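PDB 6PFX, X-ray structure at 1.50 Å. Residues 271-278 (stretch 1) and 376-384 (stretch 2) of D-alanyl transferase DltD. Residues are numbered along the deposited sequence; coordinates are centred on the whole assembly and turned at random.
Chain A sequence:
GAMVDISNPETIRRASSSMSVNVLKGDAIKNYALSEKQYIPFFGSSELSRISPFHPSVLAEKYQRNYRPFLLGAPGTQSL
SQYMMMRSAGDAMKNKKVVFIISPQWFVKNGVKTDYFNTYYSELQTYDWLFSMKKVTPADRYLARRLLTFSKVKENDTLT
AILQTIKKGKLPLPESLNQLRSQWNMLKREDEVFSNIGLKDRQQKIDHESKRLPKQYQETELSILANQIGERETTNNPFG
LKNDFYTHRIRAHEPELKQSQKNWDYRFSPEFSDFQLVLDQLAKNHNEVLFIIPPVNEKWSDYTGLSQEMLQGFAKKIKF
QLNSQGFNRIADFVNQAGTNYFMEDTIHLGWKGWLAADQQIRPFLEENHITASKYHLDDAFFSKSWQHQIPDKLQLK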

# COMPACT_ATOMS: atom_id res chain seq x y z
N GLU A 271 8.80 7.21 7.25
CA GLU A 271 8.11 6.43 6.22
C GLU A 271 8.86 6.42 4.89
O GLU A 271 8.72 5.48 4.11
CB GLU A 271 6.69 6.96 6.02
CG GLU A 271 5.87 6.12 5.03
CD GLU A 271 5.34 4.79 5.57
OE1 GLU A 271 5.30 4.57 6.80
OE2 GLU A 271 4.92 3.94 4.73
N PHE A 272 9.64 7.47 4.59
CA PHE A 272 10.41 7.47 3.36
C PHE A 272 11.42 6.33 3.37
O PHE A 272 11.69 5.72 2.33
CB PHE A 272 11.13 8.81 3.16
CG PHE A 272 10.21 9.92 2.76
CD1 PHE A 272 9.76 10.04 1.45
CD2 PHE A 272 9.76 10.83 3.69
CE1 PHE A 272 8.90 11.04 1.09
CE2 PHE A 272 8.90 11.83 3.33
CZ PHE A 272 8.47 11.94 2.03
N SER A 273 11.99 6.04 4.54
CA SER A 273 12.95 4.95 4.66
C SER A 273 12.26 3.59 4.80
O SER A 273 12.76 2.60 4.26
CB SER A 273 13.91 5.27 5.80
OG SER A 273 14.64 6.46 5.50
N ASP A 274 11.10 3.52 5.47
CA ASP A 274 10.30 2.30 5.42
C ASP A 274 9.91 1.98 3.98
O ASP A 274 9.94 0.82 3.55
CB ASP A 274 9.04 2.41 6.29
CG ASP A 274 9.34 2.53 7.79
OD1 ASP A 274 10.50 2.42 8.22
OD2 ASP A 274 8.37 2.75 8.55
N PHE A 275 9.54 3.01 3.21
CA PHE A 275 9.20 2.84 1.80
C PHE A 275 10.40 2.33 1.01
O PHE A 275 10.24 1.51 0.10
CB PHE A 275 8.69 4.19 1.23
CG PHE A 275 8.19 4.09 -0.19
CD1 PHE A 275 7.06 3.38 -0.47
CD2 PHE A 275 8.83 4.74 -1.23
CE1 PHE A 275 6.59 3.26 -1.74
CE2 PHE A 275 8.35 4.62 -2.53
CZ PHE A 275 7.24 3.87 -2.78
N GLN A 276 11.60 2.75 1.39
CA GLN A 276 12.80 2.24 0.73
C GLN A 276 12.93 0.73 0.88
O GLN A 276 13.47 0.07 -0.01
CB GLN A 276 14.05 2.94 1.26
CG GLN A 276 15.31 2.52 0.51
CD GLN A 276 15.32 2.85 -0.99
OE1 GLN A 276 14.58 3.71 -1.49
NE2 GLN A 276 16.18 2.16 -1.70
N LEU A 277 12.46 0.16 2.00
CA LEU A 277 12.46 -1.29 2.13
C LEU A 277 11.61 -1.93 1.04
O LEU A 277 12.03 -2.91 0.42
CB LEU A 277 11.90 -1.68 3.50
CG LEU A 277 12.75 -1.38 4.72
CD1 LEU A 277 11.98 -1.67 6.00
CD2 LEU A 277 13.97 -2.28 4.69
N VAL A 278 10.41 -1.39 0.81
CA VAL A 278 9.56 -1.88 -0.27
C VAL A 278 10.29 -1.83 -1.60
O VAL A 278 10.26 -2.80 -2.36
CB VAL A 278 8.26 -1.04 -0.31
CG1 VAL A 278 7.49 -1.30 -1.56
CG2 VAL A 278 7.42 -1.28 0.96
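Stretch 2 376-384: HLDDAFFSK

Stretch 1 is helical throughout, whereas stretch 2 begins as an extended loop at His376 to Asp378, tightens into a 3-10 segment over 379-382, and reaches the N-cap of a following helix at Ser383. End to end, stretch 2 runs roughly opposite to the helix. Backbone bonds Phe381 N to Asp378 O (3.2 Å), Phe382 N to Asp379 O (3.0 Å) and Ser383 N to Ala380 O (3.0 Å) hold the turn, and Ala380 N also binds Asp378 OD1 at 2.9 Å. By CA atoms, the backbones are nearest at Ser273 and Phe382 (4.5 Å). Here Ser273, its CB directed toward stretch 2, donates a hydrogen bond from OG to Phe381 O (2.8 Å); Ser273 CA approaches the same oxygen at 3.5 Å in a CA-H...O contact. One helical turn on, Gln276 is the residue most covered by stretch 2. Its CG lies over one face of the Phe382 ring, 3.7 Å from the centroid in a CH-pi contact, while OE1 comes within 3.3 Å of Phe381 CB. A water extends its reach, accepting from Gln276 NE2 (3.0 Å) and donating to Asp379 OD1 (2.9 Å). The Phe382 side chain, with chi1 in m, brings CE1 to 3.7 Å from Leu277 CD2, so the ring packs against Gln276 and Leu277. Leu377 CD2 lies 4.0 Å from Gln276 NE2.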

# COMPACT_ATOMS: atom_id res chain seq x y z
N HIS A 376 18.50 0.77 -9.90
CA HIS A 376 19.77 1.16 -9.30
C HIS A 376 19.44 1.61 -7.88
O HIS A 376 19.19 2.80 -7.65
CB HIS A 376 20.42 2.26 -10.11
CG HIS A 376 20.87 1.78 -11.45
ND1 HIS A 376 20.13 1.96 -12.59
CD2 HIS A 376 21.97 1.08 -11.81
CE1 HIS A 376 20.77 1.41 -13.61
NE2 HIS A 376 21.88 0.87 -13.17
N LEU A 377 19.43 0.67 -6.94
CA LEU A 377 19.09 1.00 -5.56
C LEU A 377 20.17 1.85 -4.91
O LEU A 377 21.37 1.67 -5.15
CB LEU A 377 18.85 -0.25 -4.73
CG LEU A 377 17.63 -1.08 -5.14
CD1 LEU A 377 17.68 -2.42 -4.45
CD2 LEU A 377 16.34 -0.34 -4.81
N ASP A 378 19.74 2.81 -4.08
CA ASP A 378 20.65 3.64 -3.30
C ASP A 378 20.26 3.54 -1.84
O ASP A 378 19.17 3.99 -1.44
CB ASP A 378 20.57 5.09 -3.76
CG ASP A 378 21.69 5.93 -3.19
OD1 ASP A 378 22.36 5.52 -2.20
OD2 ASP A 378 21.93 7.01 -3.75
N ASP A 379 21.16 3.01 -1.03
CA ASP A 379 20.90 2.84 0.39
C ASP A 379 20.88 4.17 1.15
O ASP A 379 20.42 4.18 2.30
CB ASP A 379 21.94 1.87 0.96
CG ASP A 379 21.80 0.46 0.39
OD1 ASP A 379 20.67 -0.05 0.28
OD2 ASP A 379 22.84 -0.16 0.06
N ALA A 380 21.31 5.28 0.54
CA ALA A 380 21.14 6.58 1.18
C ALA A 380 19.68 6.84 1.55
O ALA A 380 19.40 7.67 2.42
CB ALA A 380 21.60 7.71 0.25
N PHE A 381 18.73 6.21 0.85
CA PHE A 381 17.33 6.49 1.14
C PHE A 381 16.88 5.90 2.48
O PHE A 381 15.76 6.19 2.92
CB PHE A 381 16.45 6.02 -0.02
CG PHE A 381 16.57 6.87 -1.26
CD1 PHE A 381 16.09 8.17 -1.27
CD2 PHE A 381 17.11 6.34 -2.43
CE1 PHE A 381 16.18 8.93 -2.41
CE2 PHE A 381 17.22 7.12 -3.57
CZ PHE A 381 16.73 8.41 -3.56
N PHE A 382 17.73 5.11 3.16
CA PHE A 382 17.47 4.67 4.53
C PHE A 382 17.88 5.72 5.57
O PHE A 382 17.54 5.56 6.75
CB PHE A 382 18.20 3.33 4.82
CG PHE A 382 17.64 2.16 4.06
CD1 PHE A 382 16.30 1.81 4.18
CD2 PHE A 382 18.46 1.40 3.25
CE1 PHE A 382 15.77 0.73 3.46
CE2 PHE A 382 17.94 0.33 2.53
CZ PHE A 382 16.59 -0.01 2.65
N SER A 383 18.59 6.77 5.16
CA SER A 383 19.21 7.69 6.09
C SER A 383 18.24 8.72 6.64
O SER A 383 17.24 9.08 6.00
CB SER A 383 20.36 8.47 5.42
OG SER A 383 19.86 9.41 4.48
N LYS A 384 18.57 9.23 7.84
CA LYS A 384 17.80 10.33 8.41
C LYS A 384 17.91 11.58 7.55
O LYS A 384 16.97 12.39 7.52
CB LYS A 384 18.25 10.60 9.85
CG LYS A 384 17.88 9.49 10.82
CD LYS A 384 17.00 9.97 11.97
CE LYS A 384 16.60 8.80 12.85
NZ LYS A 384 15.82 9.25 14.04
O HOH W 1 18.05 -0.08 -1.00